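Long-range contacts in bile acid 7a-dehydratase, BaiE (Clostridium hiranonis DSM 13275, PDB 4L8P), which probably catalyses the 7-alpha-dehydration of bile acids, a water-eliminating step, as a trimeric enzyme with a cystatin-like, SnoaL-type fold: residues 40-45 and 154-159; 64-69 and 148-153; 138-143 and 167-172; 97-102 and 128-133. All blocks are in the same frame, centred on the assembly; numbering follows the deposited sequence.

Contact 1 (40-45 and 154-159); sequences EAIKQL and GQWYIK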
loop_
_atom_site.group_PDB
_atom_site.type_symbol
_atom_site.label_atom_id
_atom_site.label_comp_id
_atom_site.label_asym_id
_atom_site.label_seq_id
_atom_site.Cartn_x
_atom_site.Cartn_y
_atom_site.Cartn_z
ATOM N N GLU A 40 -7.099 -11.472 5.100
ATOM C CA GLU A 40 -6.768 -10.363 6.000
ATOM C C GLU A 40 -5.656 -10.727 6.991
ATOM O O GLU A 40 -4.789 -9.904 7.249
ATOM C CB GLU A 40 -8.023 -9.859 6.733
ATOM C CG GLU A 40 -7.779 -8.698 7.676
ATOM C CD GLU A 40 -7.257 -7.421 7.001
ATOM O OE1 GLU A 40 -7.355 -7.252 5.765
ATOM O OE2 GLU A 40 -6.749 -6.545 7.743
ATOM N N ALA A 41 -5.682 -11.938 7.552
ATOM C CA ALA A 41 -4.655 -12.414 8.486
ATOM C C ALA A 41 -3.272 -12.434 7.825
ATOM O O ALA A 41 -2.286 -11.992 8.415
ATOM C CB ALA A 41 -5.004 -13.796 8.960
ATOM N N ILE A 42 -3.245 -12.857 6.573
ATOM C CA ILE A 42 -1.994 -12.886 5.783
ATOM C C ILE A 42 -1.464 -11.471 5.507
ATOM O O ILE A 42 -0.262 -11.194 5.633
ATOM C CB ILE A 42 -2.126 -13.746 4.502
ATOM C CG1 ILE A 42 -2.237 -15.225 4.903
ATOM C CG2 ILE A 42 -0.969 -13.510 3.556
ATOM C CD1 ILE A 42 -2.774 -16.122 3.801
ATOM N N LYS A 43 -2.346 -10.565 5.105
ATOM C CA LYS A 43 -1.919 -9.160 4.884
ATOM C C LYS A 43 -1.324 -8.546 6.175
ATOM O O LYS A 43 -0.323 -7.820 6.117
ATOM C CB LYS A 43 -3.083 -8.305 4.399
ATOM C CG LYS A 43 -3.581 -8.680 3.024
ATOM C CD LYS A 43 -4.796 -7.840 2.714
ATOM C CE LYS A 43 -5.304 -8.081 1.307
ATOM N NZ LYS A 43 -6.592 -7.351 1.131
ATOM N N GLN A 44 -1.909 -8.867 7.334
ATOM C CA GLN A 44 -1.411 -8.347 8.623
ATOM C C GLN A 44 -0.105 -9.011 9.063
ATOM O O GLN A 44 0.760 -8.367 9.645
ATOM C CB GLN A 44 -2.454 -8.467 9.719
ATOM C CG GLN A 44 -3.697 -7.629 9.432
ATOM C CD GLN A 44 -4.489 -7.207 10.660
ATOM O OE1 GLN A 44 -3.952 -7.101 11.759
ATOM N NE2 GLN A 44 -5.754 -6.889 10.446
ATOM N N LEU A 45 0.032 -10.284 8.714
ATOM C CA LEU A 45 1.258 -11.049 8.956
ATOM C C LEU A 45 2.408 -10.420 8.194
ATOM O O LEU A 45 3.499 -10.194 8.732
ATOM C CB LEU A 45 1.065 -12.516 8.513
ATOM C CG LEU A 45 2.302 -13.418 8.412
ATOM C CD1 LEU A 45 2.892 -13.667 9.782
ATOM C CD2 LEU A 45 1.928 -14.732 7.741
ATOM N N GLY A 154 -4.256 -22.543 13.755
ATOM C CA GLY A 154 -5.050 -21.310 13.655
ATOM C C GLY A 154 -4.321 -20.033 13.269
ATOM O O GLY A 154 -4.935 -18.974 13.133
ATOM N N GLN A 155 -3.002 -20.126 13.096
ATOM C CA GLN A 155 -2.158 -18.967 12.880
ATOM C C GLN A 155 -1.409 -19.124 11.560
ATOM O O GLN A 155 -0.886 -20.210 11.265
ATOM C CB GLN A 155 -1.137 -18.867 14.028
ATOM C CG GLN A 155 -0.072 -17.784 13.895
ATOM C CD GLN A 155 -0.629 -16.387 13.964
ATOM O OE1 GLN A 155 -1.525 -16.100 14.768
ATOM N NE2 GLN A 155 -0.096 -15.495 13.123
ATOM N N TRP A 156 -1.341 -18.037 10.799
ATOM C CA TRP A 156 -0.583 -17.996 9.550
ATOM C C TRP A 156 0.880 -17.626 9.787
ATOM O O TRP A 156 1.182 -16.780 10.629
ATOM C CB TRP A 156 -1.219 -17.002 8.558
ATOM C CG TRP A 156 -2.498 -17.526 7.962
ATOM C CD1 TRP A 156 -3.767 -17.233 8.353
ATOM C CD2 TRP A 156 -2.618 -18.457 6.865
ATOM N NE1 TRP A 156 -4.674 -17.907 7.573
ATOM C CE2 TRP A 156 -3.999 -18.668 6.647
ATOM C CE3 TRP A 156 -1.687 -19.127 6.036
ATOM C CZ2 TRP A 156 -4.482 -19.532 5.616
ATOM C CZ3 TRP A 156 -2.168 -19.970 5.023
ATOM C CH2 TRP A 156 -3.558 -20.178 4.838
ATOM N N TYR A 157 1.752 -18.264 9.018
ATOM C CA TYR A 157 3.191 -18.042 9.048
ATOM C C TYR A 157 3.744 -17.957 7.631
ATOM O O TYR A 157 3.195 -18.525 6.712
ATOM C CB TYR A 157 3.922 -19.186 9.771
ATOM C CG TYR A 157 3.490 -19.393 11.193
ATOM C CD1 TYR A 157 4.131 -18.712 12.233
ATOM C CD2 TYR A 157 2.458 -20.260 11.518
ATOM C CE1 TYR A 157 3.758 -18.879 13.545
ATOM C CE2 TYR A 157 2.070 -20.436 12.857
ATOM C CZ TYR A 157 2.726 -19.743 13.860
ATOM O OH TYR A 157 2.335 -19.886 15.175
ATOM N N ILE A 158 4.889 -17.292 7.507
ATOM C CA ILE A 158 5.628 -17.204 6.246
ATOM C C ILE A 158 6.610 -18.372 6.215
ATOM O O ILE A 158 7.370 -18.557 7.165
ATOM C CB ILE A 158 6.389 -15.861 6.167
ATOM C CG1 ILE A 158 5.462 -14.665 6.375
ATOM C CG2 ILE A 158 7.071 -15.729 4.835
ATOM C CD1 ILE A 158 6.195 -13.355 6.558
ATOM N N LYS A 159 6.586 -19.125 5.112
ATOM C CA LYS A 159 7.418 -20.320 4.915
ATOM C C LYS A 159 8.596 -20.005 3.995
ATOM O O LYS A 159 9.731 -20.391 4.274
ATOM C CB LYS A 159 6.581 -21.445 4.300
ATOM C CG LYS A 159 7.320 -22.763 4.143
ATOM C CD LYS A 159 6.500 -23.788 3.367
#
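The indole of W156 carries I42 on one of its faces: CD1 of I42 stands 3.8 Å from the centroid of the six-membered ring and only 9° off its normal, a CH-pi contact, while CG1 of the same isoleucine lies 3.8 Å from W156 CD2, where the two rings fuse. A41 comes in obliquely at the five-membered ring, its CB 3.7 Å from W156 CD1. This is the helix-on-sheet packing of the cystatin-like SnoaL fold, in which the long helix 22-55 lies across the curved antiparallel sheet; here the axes of the short helix and strand segments approach to 8.5 Å, with 52° between their directions.

Residue types follow the available room. A41 has only a methyl, which lets the helix come close to the indole. The branched I42 reaches farther: its CG1 is anti to the carbonyl carbon (chi1 -70°), and this turn sends CD1 over the ring. Tryptophan offers a broad apolar surface while keeping one polar atom, and NE1 gives its hydrogen to OD1 of D38, one turn before I42 on helix 22-55, which fixes how the ring is rotated. I42 also meets I109 and I111 of strand 98-111 and A117 of strand 116-129, so the contact belongs to the buried core. E40 makes a salt bridge with K43 of the second subunit, and K43 with E40 of the third.

One turn on, L45 fills the space beside the strand backbone. Its CD2 lies 3.6 Å from the carbonyl O of W156 and 3.8 Å from CG1 of I158.

Contact 2 (64-69 and 148-153); sequences TLSPNI and KYEKID
S66 and E150 make the tight part of this contact: the serine OG gives its hydrogen to OE2 of the glutamate at 2.6 Å. The hydroxyl comes from above the carboxylate, 50° out of its plane. S66 OG also accepts a hydrogen bond from the backbone N of N68 at 3.1 Å, so donating and accepting are both used, and a small hydroxyl suits a spot between a turn and a strand. CD1 of I152 packs close by, 3.6 Å from S66 OG. E150 spans the gap because its chain is extended beyond CG (chi2 178°), carrying the carboxylate off the strand to the loop.

The second oxygen is held loosely. N68 ND2 reaches E150 OE1 in a weak bond of 3.4 Å, with amide and carboxylate planes 40° apart; the firmer polar partner of this asparagine is the backbone N of E70, met by OD1. Toward solvent, the CD1 methyl of I152 meets the pyrrolidine ring of P67 at CD, 3.8 Å away. Proline, whose ring restricts its own phi, is compatible with this exposed turn.

The acceptor role of S66 OG defines an ST turn, here joined by a strand glutamate to the end of the hairpin formed by strands 137-152 and 155-172.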
loop_
_atom_site.group_PDB
_atom_site.type_symbol
_atom_site.label_atom_id
_atom_site.label_comp_id
_atom_site.label_asym_id
_atom_site.label_seq_id
_atom_site.Cartn_x
_atom_site.Cartn_y
_atom_site.Cartn_z
ATOM N N THR A 64 6.879 -14.538 12.945
ATOM C CA THR A 64 6.186 -14.545 11.653
ATOM C C THR A 64 6.580 -15.714 10.741
ATOM O O THR A 64 5.926 -15.935 9.726
ATOM C CB THR A 64 6.413 -13.215 10.877
ATOM O OG1 THR A 64 7.757 -13.164 10.375
ATOM C CG2 THR A 64 6.086 -11.993 11.746
ATOM N N LEU A 65 7.650 -16.434 11.079
ATOM C CA LEU A 65 8.214 -17.495 10.256
ATOM C C LEU A 65 7.663 -18.822 10.727
ATOM O O LEU A 65 7.469 -19.065 11.945
ATOM C CB LEU A 65 9.754 -17.516 10.341
ATOM C CG LEU A 65 10.456 -16.183 10.022
ATOM C CD1 LEU A 65 11.972 -16.307 10.169
ATOM C CD2 LEU A 65 10.077 -15.692 8.634
ATOM N N SER A 66 7.417 -19.701 9.779
ATOM C CA SER A 66 6.819 -20.998 10.121
ATOM C C SER A 66 7.634 -21.797 11.133
ATOM O O SER A 66 8.850 -21.865 10.995
ATOM C CB SER A 66 6.615 -21.829 8.867
ATOM O OG SER A 66 6.087 -23.100 9.225
ATOM N N PRO A 67 6.958 -22.402 12.143
ATOM C CA PRO A 67 7.676 -23.289 13.086
ATOM C C PRO A 67 7.924 -24.697 12.516
ATOM O O PRO A 67 8.629 -25.490 13.139
ATOM C CB PRO A 67 6.733 -23.339 14.302
ATOM C CG PRO A 67 5.381 -23.148 13.732
ATOM C CD PRO A 67 5.548 -22.222 12.545
ATOM N N ASN A 68 7.353 -24.993 11.351
ATOM C CA ASN A 68 7.545 -26.275 10.654
ATOM C C ASN A 68 8.953 -26.331 10.030
ATOM O O ASN A 68 9.162 -25.818 8.937
ATOM C CB ASN A 68 6.451 -26.400 9.580
ATOM C CG ASN A 68 6.498 -27.701 8.792
ATOM O OD1 ASN A 68 7.419 -28.515 8.916
ATOM N ND2 ASN A 68 5.481 -27.895 7.960
ATOM N N ILE A 69 9.915 -26.940 10.717
ATOM C CA ILE A 69 11.297 -26.979 10.200
ATOM C C ILE A 69 11.553 -28.047 9.111
ATOM O O ILE A 69 12.706 -28.304 8.764
ATOM C CB ILE A 69 12.336 -27.071 11.334
ATOM C CG1 ILE A 69 12.385 -25.741 12.094
ATOM C CG2 ILE A 69 13.714 -27.386 10.770
ATOM C CD1 ILE A 69 13.398 -25.712 13.217
ATOM N N LYS A 148 4.977 -17.822 0.034
ATOM C CA LYS A 148 4.191 -19.002 0.366
ATOM C C LYS A 148 3.970 -18.979 1.890
ATOM O O LYS A 148 4.927 -18.771 2.673
ATOM C CB LYS A 148 4.898 -20.295 -0.039
ATOM C CG LYS A 148 5.202 -20.411 -1.523
ATOM C CD LYS A 148 3.924 -20.534 -2.348
ATOM C CE LYS A 148 4.161 -20.460 -3.852
ATOM N NZ LYS A 148 2.890 -20.792 -4.556
ATOM N N TYR A 149 2.730 -19.251 2.295
ATOM C CA TYR A 149 2.323 -19.207 3.696
ATOM C C TYR A 149 1.730 -20.535 4.095
ATOM O O TYR A 149 1.191 -21.294 3.269
ATOM C CB TYR A 149 1.263 -18.118 3.959
ATOM C CG TYR A 149 1.587 -16.753 3.389
ATOM C CD1 TYR A 149 2.438 -15.863 4.068
ATOM C CD2 TYR A 149 1.083 -16.361 2.180
ATOM C CE1 TYR A 149 2.760 -14.610 3.509
ATOM C CE2 TYR A 149 1.383 -15.124 1.644
ATOM C CZ TYR A 149 2.218 -14.242 2.324
ATOM O OH TYR A 149 2.525 -12.990 1.768
ATOM N N GLU A 150 1.780 -20.793 5.383
ATOM C CA GLU A 150 1.087 -21.951 5.925
ATOM C C GLU A 150 0.431 -21.625 7.235
ATOM O O GLU A 150 0.886 -20.755 7.968
ATOM C CB GLU A 150 2.012 -23.140 6.001
ATOM C CG GLU A 150 3.025 -23.121 7.100
ATOM C CD GLU A 150 3.859 -24.397 7.104
ATOM O OE1 GLU A 150 3.287 -25.514 7.045
ATOM O OE2 GLU A 150 5.087 -24.274 7.182
ATOM N N LYS A 151 -0.664 -22.328 7.496
ATOM C CA LYS A 151 -1.495 -22.087 8.664
ATOM C C LYS A 151 -1.319 -23.297 9.589
ATOM O O LYS A 151 -1.544 -24.435 9.186
ATOM C CB LYS A 151 -2.962 -21.935 8.272
ATOM C CG LYS A 151 -3.814 -21.339 9.389
ATOM C CD LYS A 151 -5.271 -21.181 8.950
ATOM C CE LYS A 151 -6.059 -20.314 9.902
ATOM N NZ LYS A 151 -7.475 -20.200 9.432
ATOM N N ILE A 152 -0.885 -23.018 10.815
ATOM C CA ILE A 152 -0.595 -24.052 11.813
ATOM C C ILE A 152 -1.301 -23.644 13.092
ATOM O O ILE A 152 -1.101 -22.519 13.567
ATOM C CB ILE A 152 0.924 -24.186 12.042
ATOM C CG1 ILE A 152 1.611 -24.649 10.749
ATOM C CG2 ILE A 152 1.193 -25.156 13.202
ATOM C CD1 ILE A 152 3.120 -24.512 10.744
ATOM N N ASP A 153 -2.160 -24.537 13.614
ATOM C CA ASP A 153 -2.942 -24.285 14.833
ATOM C C ASP A 153 -3.612 -22.916 14.864
ATOM O O ASP A 153 -3.497 -22.184 15.848
ATOM C CB ASP A 153 -2.061 -24.504 16.082
ATOM C CG ASP A 153 -1.443 -25.906 16.141
ATOM O OD1 ASP A 153 -2.021 -26.869 15.587
ATOM O OD2 ASP A 153 -0.363 -26.047 16.748
#

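Contact 3 (138-143 and 167-172); sequences GINGGA and FEEHFM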
loop_
_atom_site.group_PDB
_atom_site.type_symbol
_atom_site.label_atom_id
_atom_site.label_comp_id
_atom_site.label_asym_id
_atom_site.label_seq_id
_atom_site.Cartn_x
_atom_site.Cartn_y
_atom_site.Cartn_z
ATOM N N GLY A 138 23.722 4.697 -0.315
ATOM C CA GLY A 138 22.274 4.471 -0.414
ATOM C C GLY A 138 22.007 3.399 -1.455
ATOM O O GLY A 138 22.747 3.283 -2.435
ATOM N N ILE A 139 20.991 2.585 -1.215
ATOM C CA ILE A 139 20.538 1.558 -2.153
ATOM C C ILE A 139 19.025 1.688 -2.253
ATOM O O ILE A 139 18.338 1.671 -1.225
ATOM C CB ILE A 139 20.914 0.141 -1.691
ATOM C CG1 ILE A 139 22.434 -0.011 -1.532
ATOM C CG2 ILE A 139 20.372 -0.908 -2.668
ATOM C CD1 ILE A 139 22.835 -1.265 -0.788
ATOM N N ASN A 140 18.508 1.793 -3.478
ATOM C CA ASN A 140 17.054 1.802 -3.749
ATOM C C ASN A 140 16.734 0.685 -4.751
ATOM O O ASN A 140 17.527 0.412 -5.641
ATOM C CB ASN A 140 16.604 3.109 -4.430
ATOM C CG ASN A 140 16.817 4.341 -3.577
ATOM O OD1 ASN A 140 16.690 4.291 -2.366
ATOM N ND2 ASN A 140 17.128 5.457 -4.223
ATOM N N GLY A 141 15.563 0.104 -4.632
ATOM C CA GLY A 141 15.129 -0.901 -5.566
ATOM C C GLY A 141 13.640 -1.179 -5.536
ATOM O O GLY A 141 12.878 -0.613 -4.745
ATOM N N GLY A 142 13.253 -2.108 -6.394
ATOM C CA GLY A 142 11.906 -2.630 -6.444
ATOM C C GLY A 142 11.955 -4.095 -6.766
ATOM O O GLY A 142 12.889 -4.559 -7.420
ATOM N N ALA A 143 10.931 -4.827 -6.349
ATOM C CA ALA A 143 10.860 -6.252 -6.606
ATOM C C ALA A 143 9.431 -6.760 -6.594
ATOM O O ALA A 143 8.589 -6.214 -5.883
ATOM C CB ALA A 143 11.695 -7.008 -5.570
ATOM N N PHE A 167 14.495 -3.457 -10.343
ATOM C CA PHE A 167 15.767 -2.778 -10.446
ATOM C C PHE A 167 16.395 -2.568 -9.083
ATOM O O PHE A 167 15.735 -2.675 -8.056
ATOM C CB PHE A 167 15.635 -1.455 -11.207
ATOM C CG PHE A 167 15.474 -0.262 -10.323
ATOM C CD1 PHE A 167 14.316 -0.075 -9.593
ATOM C CD2 PHE A 167 16.480 0.683 -10.247
ATOM C CE1 PHE A 167 14.197 1.043 -8.762
ATOM C CE2 PHE A 167 16.350 1.792 -9.431
ATOM C CZ PHE A 167 15.215 1.957 -8.687
ATOM N N GLU A 168 17.682 -2.245 -9.110
ATOM C CA GLU A 168 18.416 -1.897 -7.914
ATOM C C GLU A 168 19.474 -0.888 -8.318
ATOM O O GLU A 168 20.100 -1.059 -9.365
ATOM C CB GLU A 168 19.060 -3.123 -7.283
ATOM C CG GLU A 168 19.656 -2.821 -5.924
ATOM C CD GLU A 168 20.194 -4.068 -5.232
ATOM O OE1 GLU A 168 19.395 -4.931 -4.882
ATOM O OE2 GLU A 168 21.406 -4.207 -5.043
ATOM N N GLU A 169 19.651 0.154 -7.514
ATOM C CA GLU A 169 20.681 1.155 -7.751
ATOM C C GLU A 169 21.449 1.410 -6.464
ATOM O O GLU A 169 20.860 1.434 -5.383
ATOM C CB GLU A 169 20.090 2.465 -8.304
ATOM C CG GLU A 169 19.170 3.182 -7.330
ATOM C CD GLU A 169 18.565 4.475 -7.866
ATOM O OE1 GLU A 169 18.926 4.925 -8.975
ATOM O OE2 GLU A 169 17.757 5.064 -7.105
ATOM N N HIS A 170 22.761 1.544 -6.596
ATOM C CA HIS A 170 23.674 1.883 -5.499
ATOM C C HIS A 170 24.320 3.219 -5.827
ATOM O O HIS A 170 24.720 3.489 -6.969
ATOM C CB HIS A 170 24.791 0.837 -5.363
ATOM C CG HIS A 170 24.331 -0.533 -4.961
ATOM N ND1 HIS A 170 25.043 -1.311 -4.072
ATOM C CD2 HIS A 170 23.258 -1.270 -5.329
ATOM C CE1 HIS A 170 24.420 -2.461 -3.895
ATOM N NE2 HIS A 170 23.347 -2.472 -4.665
ATOM N N PHE A 171 24.459 4.056 -4.799
ATOM C CA PHE A 171 24.974 5.416 -4.978
ATOM C C PHE A 171 25.529 5.945 -3.657
ATOM O O PHE A 171 25.270 5.366 -2.614
ATOM C CB PHE A 171 23.853 6.326 -5.509
ATOM C CG PHE A 171 22.600 6.276 -4.688
ATOM C CD1 PHE A 171 22.431 7.107 -3.581
ATOM C CD2 PHE A 171 21.591 5.367 -4.999
ATOM C CE1 PHE A 171 21.282 7.043 -2.818
ATOM C CE2 PHE A 171 20.467 5.267 -4.225
ATOM C CZ PHE A 171 20.300 6.115 -3.138
HETATM N N MSE A 172 26.320 7.017 -3.741
HETATM C CA MSE A 172 26.865 7.691 -2.545
HETATM C C MSE A 172 25.990 8.890 -2.284
HETATM O O MSE A 172 25.746 9.688 -3.180
HETATM C CB MSE A 172 28.297 8.169 -2.749
HETATM C CG MSE A 172 29.271 7.027 -2.953
HETATM SE SE MSE A 172 29.343 5.852 -1.403
HETATM C CE MSE A 172 29.873 7.113 -0.010
#
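The beta hairpin of strands 137-152 and 155-172 is joined here far from its turn, in regular antiparallel register. G138 with F171 and N140 with E169 are hydrogen-bonded pairs, each with two backbone bonds, of which E169 N to N140 O is the shortest at 2.8 Å; G142 N adds a bond to F167 O.

Glycine suits position 138 because the ring of F171 folds back over it. F171 CG sits between its own backbone N and carbonyl carbon (chi1 52°), and this swings the phenyl over its neighbour, with G138 O 3.4 Å above the ring plane and G138 CA 4.0 Å from the centroid. On the other face of the sheet I139 lies alongside H170: its CG1 is 3.8 Å from the imidazole centroid and 6° off the normal. H170 NE2 gives a hydrogen to E168 OE2 at 2.6 Å, and the oxygen lies in the ring plane; this bond sets the rotation of the imidazole that I139 covers.

Strand 116-129 flanks 138-143, where L127 and F129 touch I139. On the far side, residues 167-170 pair antiparallel with a strand of the third subunit, whose R173 forms a salt bridge with E169, so the sheet continues across the interface.

Contact 4 (97-102 and 128-133); sequences EEISMH and IFTDGK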
loop_
_atom_site.group_PDB
_atom_site.type_symbol
_atom_site.label_atom_id
_atom_site.label_comp_id
_atom_site.label_asym_id
_atom_site.label_seq_id
_atom_site.Cartn_x
_atom_site.Cartn_y
_atom_site.Cartn_z
ATOM N N GLU A 97 23.729 0.461 11.902
ATOM C CA GLU A 97 24.181 1.510 10.981
ATOM C C GLU A 97 23.407 1.539 9.682
ATOM O O GLU A 97 23.660 2.430 8.869
ATOM C CB GLU A 97 25.654 1.356 10.535
ATOM C CG GLU A 97 26.690 0.958 11.541
ATOM C CD GLU A 97 26.723 -0.542 11.685
ATOM O OE1 GLU A 97 27.344 -1.270 10.859
ATOM O OE2 GLU A 97 26.080 -0.956 12.639
ATOM N N GLU A 98 22.524 0.555 9.441
ATOM C CA GLU A 98 21.721 0.516 8.228
ATOM C C GLU A 98 20.253 0.837 8.522
ATOM O O GLU A 98 19.568 0.053 9.165
ATOM C CB GLU A 98 21.834 -0.855 7.555
ATOM C CG GLU A 98 21.037 -0.981 6.257
ATOM C CD GLU A 98 21.125 -2.339 5.593
ATOM O OE1 GLU A 98 22.038 -3.146 5.895
ATOM O OE2 GLU A 98 20.264 -2.586 4.723
ATOM N N ILE A 99 19.780 1.991 8.046
ATOM C CA ILE A 99 18.351 2.310 8.048
ATOM C C ILE A 99 17.763 1.588 6.841
ATOM O O ILE A 99 18.264 1.755 5.719
ATOM C CB ILE A 99 18.087 3.829 7.870
ATOM C CG1 ILE A 99 18.726 4.644 9.014
ATOM C CG2 ILE A 99 16.609 4.128 7.715
ATOM C CD1 ILE A 99 18.787 6.143 8.743
ATOM N N SER A 100 16.687 0.829 7.055
ATOM C CA SER A 100 15.983 0.154 5.954
ATOM C C SER A 100 14.503 0.508 5.958
ATOM O O SER A 100 13.896 0.751 7.011
ATOM C CB SER A 100 16.146 -1.368 6.020
ATOM O OG SER A 100 15.557 -1.901 7.194
HETATM N N MSE A 101 13.934 0.545 4.761
HETATM C CA MSE A 101 12.493 0.699 4.571
HETATM C C MSE A 101 12.077 -0.247 3.469
HETATM O O MSE A 101 12.388 -0.011 2.303
HETATM C CB MSE A 101 12.139 2.168 4.280
HETATM C CG MSE A 101 12.104 3.017 5.565
HETATM SE SE MSE A 101 12.057 4.952 5.206
HETATM C CE MSE A 101 10.263 4.882 4.383
ATOM N N HIS A 102 11.352 -1.311 3.837
ATOM C CA HIS A 102 10.770 -2.273 2.895
ATOM C C HIS A 102 9.277 -2.041 2.884
ATOM O O HIS A 102 8.575 -2.330 3.870
ATOM C CB HIS A 102 11.068 -3.701 3.375
ATOM C CG HIS A 102 12.509 -4.047 3.337
ATOM N ND1 HIS A 102 13.376 -3.704 4.346
ATOM C CD2 HIS A 102 13.239 -4.734 2.420
ATOM C CE1 HIS A 102 14.593 -4.110 4.028
ATOM N NE2 HIS A 102 14.534 -4.771 2.880
ATOM N N ILE A 128 19.829 3.002 3.749
ATOM C CA ILE A 128 20.792 4.083 4.012
ATOM C C ILE A 128 21.789 3.627 5.092
ATOM O O ILE A 128 21.396 3.215 6.178
ATOM C CB ILE A 128 20.078 5.370 4.496
ATOM C CG1 ILE A 128 19.111 5.889 3.408
ATOM C CG2 ILE A 128 21.093 6.442 4.919
ATOM C CD1 ILE A 128 18.128 6.939 3.877
ATOM N N PHE A 129 23.072 3.694 4.767
ATOM C CA PHE A 129 24.132 3.404 5.732
ATOM C C PHE A 129 24.618 4.730 6.328
ATOM O O PHE A 129 25.052 5.628 5.595
ATOM C CB PHE A 129 25.261 2.627 5.049
ATOM C CG PHE A 129 24.877 1.225 4.671
ATOM C CD1 PHE A 129 24.278 0.957 3.439
ATOM C CD2 PHE A 129 25.085 0.170 5.568
ATOM C CE1 PHE A 129 23.903 -0.335 3.100
ATOM C CE2 PHE A 129 24.719 -1.120 5.231
ATOM C CZ PHE A 129 24.134 -1.374 3.998
ATOM N N THR A 130 24.581 4.841 7.658
ATOM C CA THR A 130 24.871 6.119 8.328
ATOM C C THR A 130 26.265 6.195 8.891
ATOM O O THR A 130 26.745 7.296 9.175
ATOM C CB THR A 130 23.891 6.377 9.494
ATOM O OG1 THR A 130 23.962 5.305 10.428
ATOM C CG2 THR A 130 22.464 6.477 8.972
ATOM N N ASP A 131 26.888 5.045 9.116
ATOM C CA ASP A 131 28.194 4.976 9.808
ATOM C C ASP A 131 28.859 3.713 9.339
ATOM O O ASP A 131 28.239 2.921 8.637
ATOM C CB ASP A 131 28.039 4.947 11.345
ATOM C CG ASP A 131 27.305 6.179 11.898
ATOM O OD1 ASP A 131 27.968 7.218 12.129
ATOM O OD2 ASP A 131 26.054 6.133 12.061
ATOM N N GLY A 132 30.125 3.527 9.705
ATOM C CA GLY A 132 30.872 2.336 9.309
ATOM C C GLY A 132 31.484 2.415 7.916
ATOM O O GLY A 132 31.601 3.501 7.331
ATOM N N LYS A 133 31.860 1.240 7.397
ATOM C CA LYS A 133 32.592 1.088 6.130
ATOM C C LYS A 133 31.777 1.529 4.933
ATOM O O LYS A 133 32.326 2.009 3.944
ATOM C CB LYS A 133 32.981 -0.379 5.911
#
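Segments 97-102 and 128-133 run antiparallel: I99 and I128 form a hydrogen-bonded pair, with I99 N to I128 O and I128 N to I99 O both 2.8 Å, E98 and F129 a non-hydrogen-bonded one, and T130 N closes on E97 O at 2.9 Å just past the strand end.

E98 and F129 lie side by side on the same face of the sheet. With CG anti to the backbone N and the chain extended beyond it (chi1 -179°), the glutamate lays its methylenes on the phenyl: CG is 4.1 Å from the centroid and displaced toward the rim, 22° off the normal. Its OE1 reaches F129 CZ at 3.3 Å, the carboxylate turned 41° against the ring. Glutamate suits the place because its aliphatic part can lie on an aromatic surface before the charge begins.

On the opposite face the two isoleucines stand across from each other, CB to CB 4.2 Å, and beta branching fits an extended strand. CD1 of I99 touches CG2 of T130 at 3.7 Å, the two side chains crossing at about a right angle. The threonine hydroxyl turns instead to D131, giving its hydrogen to OD2 at 2.8 Å; K185 also meets that oxygen in a salt bridge. F167 of the second subunit packs on I99 and I128.

Such pairing is that of a beta hairpin, here the open end of strands 98-111 and 116-129 in the curved sheet of the cystatin-like fold.

Contacts 1 and 2 lie at one end of the sheet, their centres 8 Å apart, and share backbone bonds: I158 N lies 2.8 Å from T64 O and Y157 N 2.8 Å from E150 O, so loop, hairpin and helix meet there. Contacts 3 and 4 occupy the other side of the chain's centre, their own centres 13 Å apart, and touch where I139 CD1 packs on F129 CE1 at 4.1 Å. About 28 Å separates the centres of contacts 1 and 4, yet one four-stranded sheet connects all four. The I158 side chain of contact 1 is about 4 Å from a pentaethylene glycol, probably from the crystallisation liquor, though such molecules often mark pockets.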